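PDB 2FBN: 70 kDa peptidylprolyl isomerase, putative from Plasmodium falciparum, which is a putative FK506-binding peptidylprolyl isomerase whose C-terminal tetratricopeptide repeat domain interacts with the C-terminal pentapeptide of Hsp90. Local coordinates for residues K34-S37 and A38-K42; K116-K119 and N120-K123; N144-K147 and A148-N152. One frame throughout, in Å; residues are numbered along the deposited sequence.

Contact 1 of 3, residues K34-S37 and A38-K42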
loop_
_atom_site.group_PDB
_atom_site.type_symbol
_atom_site.label_atom_id
_atom_site.label_comp_id
_atom_site.label_asym_id
_atom_site.label_seq_id
_atom_site.Cartn_x
_atom_site.Cartn_y
_atom_site.Cartn_z
ATOM N N LYS A 34 0.585 3.697 -20.713
ATOM C CA LYS A 34 0.737 3.511 -19.264
ATOM C C LYS A 34 2.185 3.158 -18.947
ATOM O O LYS A 34 2.787 3.752 -18.056
ATOM C CB LYS A 34 -0.222 2.457 -18.717
ATOM C CG LYS A 34 -1.680 2.906 -18.755
ATOM C CD LYS A 34 -2.584 1.845 -18.188
ATOM C CE LYS A 34 -4.041 2.273 -18.242
ATOM N NZ LYS A 34 -4.918 1.215 -17.696
ATOM N N VAL A 35 2.750 2.229 -19.713
ATOM C CA VAL A 35 4.152 1.830 -19.535
ATOM C C VAL A 35 5.110 2.994 -19.773
ATOM O O VAL A 35 6.005 3.240 -18.946
ATOM C CB VAL A 35 4.529 0.636 -20.439
ATOM C CG1 VAL A 35 6.035 0.305 -20.318
ATOM C CG2 VAL A 35 3.713 -0.588 -20.044
ATOM N N GLN A 36 4.919 3.707 -20.886
ATOM C CA GLN A 36 5.803 4.824 -21.233
ATOM C C GLN A 36 5.785 5.925 -20.179
ATOM O O GLN A 36 6.843 6.404 -19.759
ATOM C CB GLN A 36 5.484 5.391 -22.630
ATOM C CG GLN A 36 6.515 6.406 -23.128
ATOM C CD GLN A 36 7.940 5.867 -23.109
ATOM O OE1 GLN A 36 8.261 4.892 -23.791
ATOM N NE2 GLN A 36 8.805 6.504 -22.318
ATOM N N SER A 37 4.583 6.314 -19.753
ATOM C CA SER A 37 4.418 7.365 -18.753
ATOM C C SER A 37 5.003 6.926 -17.408
ATOM O O SER A 37 5.670 7.710 -16.737
ATOM C CB SER A 37 2.952 7.774 -18.602
ATOM O OG SER A 37 2.410 8.253 -19.834
ATOM N N ALA A 38 4.744 5.679 -17.020
ATOM C CA ALA A 38 5.311 5.144 -15.767
ATOM C C ALA A 38 6.849 5.200 -15.796
ATOM O O ALA A 38 7.484 5.626 -14.831
ATOM C CB ALA A 38 4.826 3.715 -15.507
ATOM N N PHE A 39 7.441 4.803 -16.920
ATOM C CA PHE A 39 8.902 4.858 -17.051
ATOM C C PHE A 39 9.389 6.313 -16.903
ATOM O O PHE A 39 10.312 6.594 -16.142
ATOM C CB PHE A 39 9.355 4.263 -18.384
ATOM C CG PHE A 39 10.844 4.330 -18.594
ATOM C CD1 PHE A 39 11.673 3.345 -18.079
ATOM C CD2 PHE A 39 11.409 5.384 -19.300
ATOM C CE1 PHE A 39 13.061 3.403 -18.269
ATOM C CE2 PHE A 39 12.799 5.459 -19.488
ATOM C CZ PHE A 39 13.616 4.476 -18.967
ATOM N N ASP A 40 8.734 7.233 -17.609
ATOM C CA ASP A 40 9.134 8.639 -17.619
ATOM C C ASP A 40 9.020 9.267 -16.234
ATOM O O ASP A 40 9.914 10.009 -15.785
ATOM C CB ASP A 40 8.278 9.426 -18.604
ATOM C CG ASP A 40 8.622 9.130 -20.057
ATOM O OD1 ASP A 40 9.706 8.555 -20.335
ATOM O OD2 ASP A 40 7.780 9.481 -20.913
ATOM N N ILE A 41 7.917 8.964 -15.550
ATOM C CA ILE A 41 7.683 9.497 -14.212
ATOM C C ILE A 41 8.697 8.904 -13.208
ATOM O O ILE A 41 9.201 9.625 -12.334
ATOM C CB ILE A 41 6.205 9.302 -13.784
ATOM C CG1 ILE A 41 5.310 10.165 -14.699
ATOM C CG2 ILE A 41 5.998 9.686 -12.311
ATOM C CD1 ILE A 41 3.859 9.751 -14.735
ATOM N N LYS A 42 9.013 7.617 -13.365
ATOM C CA LYS A 42 10.058 6.979 -12.565
ATOM C C LYS A 42 11.381 7.752 -12.727
ATOM O O LYS A 42 12.053 8.041 -11.744
ATOM C CB LYS A 42 10.239 5.503 -12.946
ATOM C CG LYS A 42 11.319 4.786 -12.121
ATOM C CD LYS A 42 11.969 3.633 -12.884
ATOM C CE LYS A 42 12.519 4.054 -14.238
ATOM N NZ LYS A 42 13.807 3.381 -14.558
#
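Gln-36 and Asp-40, one helical turn apart, illustrate how a side-chain amide can reach along a helix to a carboxylate. The amide nitrogen NE2 of Gln-36 lies 3.0 Å from OD1 of Asp-40, but the bond is weak, with an N-H...O angle of only 128°. Toward OD2 of Asp-40 the same NE2 points much straighter, at 168°, yet over a longer 3.4 Å, so this second bond is also weak. The amide is thus shared between both carboxylate oxygens, with the two planes turned 45° apart. Two torsions of Gln-36 make the reach possible: CG stands opposite the backbone N, and the chain then bends at chi2, which carries the amide along the helix.

Phe-39 flanks the pair. Its ring has OD1 of Asp-40 in plane at its edge, while CD2 comes within 4.1 Å of NE2 of Gln-36. One residue beyond Asp-40, CG1 of Ile-41 packs 3.2 Å from the carbonyl O of Ser-37, the oxygen that also accepts the Ile-41 backbone N-H at 2.8 Å.

Beneath the side chains runs the regular i to i+4 ladder: Ala-38, Phe-39 and Asp-40 donate to the carbonyls of Lys-34, Val-35 and Gln-36. The hydroxyl of Ser-37 turns back to the carbonyl of Glu-33. Helix 31-50 is set into the bundle by Phe-39 against Ile-86 of helix 77-100, by Ile-41 against Lys-60 and Glu-63 of helix 54-66, and by Ala-38 against Phe-68.

The Gln-36 to Asp-40 link therefore adds a modest, divided polar tie to a helix whose i to i+4 bonds already run through this stretch; the nearby amide would be expected to ease the negative charge of the carboxylate slightly.

Contact 2 of 3, residues K116-K119 and N120-K123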
loop_
_atom_site.group_PDB
_atom_site.type_symbol
_atom_site.label_atom_id
_atom_site.label_comp_id
_atom_site.label_asym_id
_atom_site.label_seq_id
_atom_site.Cartn_x
_atom_site.Cartn_y
_atom_site.Cartn_z
ATOM N N LYS A 116 7.922 -9.972 -3.646
ATOM C CA LYS A 116 6.787 -10.700 -4.230
ATOM C C LYS A 116 6.970 -10.878 -5.736
ATOM O O LYS A 116 6.533 -11.885 -6.297
ATOM C CB LYS A 116 5.458 -10.003 -3.912
ATOM C CG LYS A 116 5.141 -9.938 -2.406
ATOM C CD LYS A 116 3.696 -9.523 -2.125
ATOM C CE LYS A 116 3.533 -8.937 -0.711
ATOM N NZ LYS A 116 3.846 -7.454 -0.656
ATOM N N ILE A 117 7.626 -9.911 -6.373
ATOM C CA ILE A 117 7.834 -9.886 -7.829
ATOM C C ILE A 117 9.162 -10.543 -8.245
ATOM O O ILE A 117 9.272 -11.141 -9.330
ATOM C CB ILE A 117 7.803 -8.424 -8.374
ATOM C CG1 ILE A 117 6.426 -7.797 -8.157
ATOM C CG2 ILE A 117 8.180 -8.383 -9.853
ATOM C CD1 ILE A 117 6.383 -6.262 -8.402
ATOM N N ASP A 118 10.167 -10.424 -7.382
ATOM C CA ASP A 118 11.522 -10.855 -7.687
ATOM C C ASP A 118 12.107 -11.426 -6.398
ATOM O O ASP A 118 12.762 -10.713 -5.614
ATOM C CB ASP A 118 12.347 -9.671 -8.221
ATOM C CG ASP A 118 13.781 -10.054 -8.596
ATOM O OD1 ASP A 118 14.060 -11.255 -8.832
ATOM O OD2 ASP A 118 14.632 -9.136 -8.651
ATOM N N LYS A 119 11.830 -12.711 -6.176
ATOM C CA LYS A 119 12.220 -13.396 -4.943
ATOM C C LYS A 119 13.725 -13.337 -4.731
ATOM O O LYS A 119 14.495 -13.558 -5.657
ATOM C CB LYS A 119 11.743 -14.856 -4.932
ATOM C CG LYS A 119 12.172 -15.616 -3.676
ATOM C CD LYS A 119 11.154 -16.645 -3.229
ATOM C CE LYS A 119 11.211 -16.831 -1.711
ATOM N NZ LYS A 119 9.959 -17.458 -1.177
ATOM N N ASN A 120 14.130 -13.019 -3.507
ATOM C CA ASN A 120 15.547 -12.946 -3.160
ATOM C C ASN A 120 16.323 -11.833 -3.879
ATOM O O ASN A 120 17.554 -11.891 -3.957
ATOM C CB ASN A 120 16.237 -14.313 -3.351
ATOM C CG ASN A 120 15.641 -15.402 -2.473
ATOM O OD1 ASN A 120 14.881 -15.127 -1.535
ATOM N ND2 ASN A 120 15.976 -16.654 -2.781
ATOM N N ASN A 121 15.612 -10.829 -4.407
ATOM C CA ASN A 121 16.252 -9.591 -4.852
ATOM C C ASN A 121 17.102 -9.114 -3.678
ATOM O O ASN A 121 16.564 -8.812 -2.611
ATOM C CB ASN A 121 15.188 -8.540 -5.230
ATOM C CG ASN A 121 15.793 -7.238 -5.731
ATOM O OD1 ASN A 121 16.409 -6.489 -4.965
ATOM N ND2 ASN A 121 15.619 -6.958 -7.019
ATOM N N VAL A 122 18.426 -9.077 -3.846
ATOM C CA VAL A 122 19.317 -8.789 -2.711
ATOM C C VAL A 122 19.148 -7.385 -2.143
ATOM O O VAL A 122 19.225 -7.160 -0.922
ATOM C CB VAL A 122 20.817 -9.030 -3.069
ATOM C CG1 VAL A 122 21.744 -8.598 -1.904
ATOM C CG2 VAL A 122 21.027 -10.491 -3.399
ATOM N N LYS A 123 18.955 -6.422 -3.031
ATOM C CA LYS A 123 18.798 -5.045 -2.597
ATOM C C LYS A 123 17.525 -4.940 -1.765
ATOM O O LYS A 123 17.506 -4.266 -0.735
ATOM C CB LYS A 123 18.753 -4.107 -3.808
ATOM C CG LYS A 123 20.124 -3.934 -4.499
ATOM C CD LYS A 123 20.026 -3.024 -5.742
ATOM C CE LYS A 123 19.915 -3.808 -7.054
ATOM N NZ LYS A 123 19.826 -2.913 -8.266
HETATM O O HOH W 1 16.245 -16.244 -5.985
#
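Asp-118 and Asn-121 bracket a type II beta turn, the connection through which helix 104-117 passes into helix 122-135 of this tetratricopeptide repeat domain. Two hydrogen bonds join the ends of the turn, one through the backbone and one through the side chains.

The backbone bond closes the turn: N of Asn-121 donates to O of Asp-118 over 3.1 Å, approaching from above the carbonyl plane. At the third position of the turn Asn-120 has positive phi with psi near zero (65°/19°), as that position of a type II turn does.

The side-chain bond is shorter. ND2 of Asn-121 reaches OD2 of Asp-118 at 2.9 Å with a nearly straight N-H, meeting the oxygen on its anti side and somewhat out of the carboxylate plane. Both side chains have CG opposite their own backbone N, which brings them together across the turn, and their flat ends stand almost perpendicular, 88° apart. Asn-121 is also the N-cap of helix 122-135. Its OD1 accepts from N of Ala-124, so one amide group ties the turn to the new helix. OD1 of Asn-120 is hydrogen-bonded to NZ of Lys-147.

In van der Waals contact, Lys-119 and Asn-120 run side by side in the same direction, with CG of Lys-119 3.5 Å from OD1 of Asn-120. Asp-118 touches Ile-88 and Asn-121 touches Leu-92, both on helix 77-100.

A water bridges the middle of the turn: it donates to O of Lys-119 at 3.2 Å and accepts a weak bond from ND2 of Asn-120.

Contact 3 of 3, residues N144-K147 and A148-N152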
loop_
_atom_site.group_PDB
_atom_site.type_symbol
_atom_site.label_atom_id
_atom_site.label_comp_id
_atom_site.label_asym_id
_atom_site.label_seq_id
_atom_site.Cartn_x
_atom_site.Cartn_y
_atom_site.Cartn_z
ATOM N N ASN A 144 16.424 -11.661 7.247
ATOM C CA ASN A 144 16.568 -10.934 5.971
ATOM C C ASN A 144 18.043 -10.690 5.694
ATOM O O ASN A 144 18.527 -10.918 4.591
ATOM C CB ASN A 144 15.922 -9.544 5.996
ATOM C CG ASN A 144 14.450 -9.547 6.393
ATOM O OD1 ASN A 144 13.986 -8.604 7.022
ATOM N ND2 ASN A 144 13.724 -10.587 6.020
ATOM N N LEU A 145 18.727 -10.195 6.722
ATOM C CA LEU A 145 20.112 -9.724 6.579
ATOM C C LEU A 145 21.084 -10.894 6.478
ATOM O O LEU A 145 22.035 -10.844 5.687
ATOM C CB LEU A 145 20.483 -8.754 7.707
ATOM C CG LEU A 145 19.738 -7.417 7.637
ATOM C CD1 LEU A 145 19.936 -6.612 8.936
ATOM C CD2 LEU A 145 20.148 -6.615 6.361
ATOM N N TYR A 146 20.826 -11.952 7.244
ATOM C CA TYR A 146 21.629 -13.179 7.133
ATOM C C TYR A 146 21.506 -13.737 5.722
ATOM O O TYR A 146 22.506 -14.122 5.117
ATOM C CB TYR A 146 21.217 -14.218 8.188
ATOM C CG TYR A 146 22.081 -15.467 8.175
ATOM C CD1 TYR A 146 23.257 -15.532 8.928
ATOM C CD2 TYR A 146 21.732 -16.576 7.403
ATOM C CE1 TYR A 146 24.064 -16.671 8.917
ATOM C CE2 TYR A 146 22.539 -17.720 7.385
ATOM C CZ TYR A 146 23.694 -17.758 8.146
ATOM O OH TYR A 146 24.502 -18.888 8.135
ATOM N N LYS A 147 20.292 -13.731 5.175
ATOM C CA LYS A 147 20.085 -14.183 3.792
ATOM C C LYS A 147 20.822 -13.282 2.787
ATOM O O LYS A 147 21.528 -13.761 1.882
ATOM C CB LYS A 147 18.596 -14.240 3.448
ATOM C CG LYS A 147 18.342 -14.854 2.082
ATOM C CD LYS A 147 16.882 -15.271 1.924
ATOM C CE LYS A 147 16.711 -16.212 0.745
ATOM N NZ LYS A 147 15.323 -16.774 0.686
ATOM N N ALA A 148 20.669 -11.975 2.958
ATOM C CA ALA A 148 21.308 -11.017 2.054
ATOM C C ALA A 148 22.831 -11.175 2.084
ATOM O O ALA A 148 23.469 -11.134 1.030
ATOM C CB ALA A 148 20.919 -9.588 2.422
ATOM N N ALA A 149 23.392 -11.317 3.283
ATOM C CA ALA A 149 24.851 -11.473 3.451
ATOM C C ALA A 149 25.321 -12.792 2.835
ATOM O O ALA A 149 26.399 -12.875 2.248
ATOM C CB ALA A 149 25.237 -11.388 4.916
ATOM N N SER A 150 24.489 -13.819 2.971
ATOM C CA SER A 150 24.789 -15.115 2.357
ATOM C C SER A 150 24.866 -15.036 0.835
ATOM O O SER A 150 25.704 -15.706 0.228
ATOM C CB SER A 150 23.769 -16.158 2.800
ATOM O OG SER A 150 23.920 -16.411 4.188
ATOM N N LEU A 151 23.991 -14.233 0.227
ATOM C CA LEU A 151 23.975 -14.029 -1.215
ATOM C C LEU A 151 25.097 -13.103 -1.700
ATOM O O LEU A 151 25.631 -13.296 -2.802
ATOM C CB LEU A 151 22.617 -13.506 -1.672
ATOM C CG LEU A 151 21.403 -14.409 -1.437
ATOM C CD1 LEU A 151 20.112 -13.648 -1.722
ATOM C CD2 LEU A 151 21.481 -15.688 -2.290
ATOM N N ASN A 152 25.438 -12.106 -0.881
ATOM C CA ASN A 152 26.491 -11.130 -1.226
ATOM C C ASN A 152 27.475 -10.987 -0.076
ATOM O O ASN A 152 27.478 -9.955 0.612
ATOM C CB ASN A 152 25.882 -9.756 -1.514
ATOM C CG ASN A 152 25.317 -9.633 -2.902
ATOM O OD1 ASN A 152 24.703 -10.557 -3.426
ATOM N ND2 ASN A 152 25.493 -8.459 -3.500
#
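The Tyr-146 ring carries the hydroxyl of Ser-150 over one face, with OG 3.7 Å from CE2 of the tyrosine. That hydroxyl is committed to the backbone: OG of Ser-150 donates to O of Tyr-146 at 2.8 Å. The carbonyl is gripped twice, since N of Ser-150 donates to it as well, at 2.9 Å, and the two donors arrive from opposite faces of its plane. A chi1 of -67° in Ser-150 sets OG beside its own backbone N, turned back toward the preceding turn of helix. Farther round, CG of Leu-151 rests 3.4 Å from O of Lys-147.

The extended lysine chain leads its NZ away to OD1 of Asn-120, and Asn-144 faces helix 122-135, its OD1 accepting from ND2 of Asn-132. Toward helix 156-173, the Tyr-146 side chain touches Tyr-162, while Ala-148 and Ala-149 present small methyl groups to Ile-158.

Helix 138-151 is thus packed between its neighbours 122-135 and 156-173, the arrangement of successive antiparallel helices that builds a tetratricopeptide repeat array.

The three contacts follow one another along an all-helical chain, and each is local to a helix or a turn. Contacts 2 and 3 are direct neighbours, their centres about 12 Å apart: NZ of Lys-147 bonds OD1 of Asn-120 at 2.8 Å, tying the loop before helix 122-135 to helix 138-151, and CD1 of Leu-151 packs 3.7 Å from CG2 of Val-122. Both fall in tetratricopeptide repeats. Contact 1, on the earlier helix 31-50, stands apart, its centre about 22 Å from that of contact 2 and about 32 Å from that of contact 3, on the other side of the chain's centre from contact 3. None of the three is known here to meet the Hsp90 peptide.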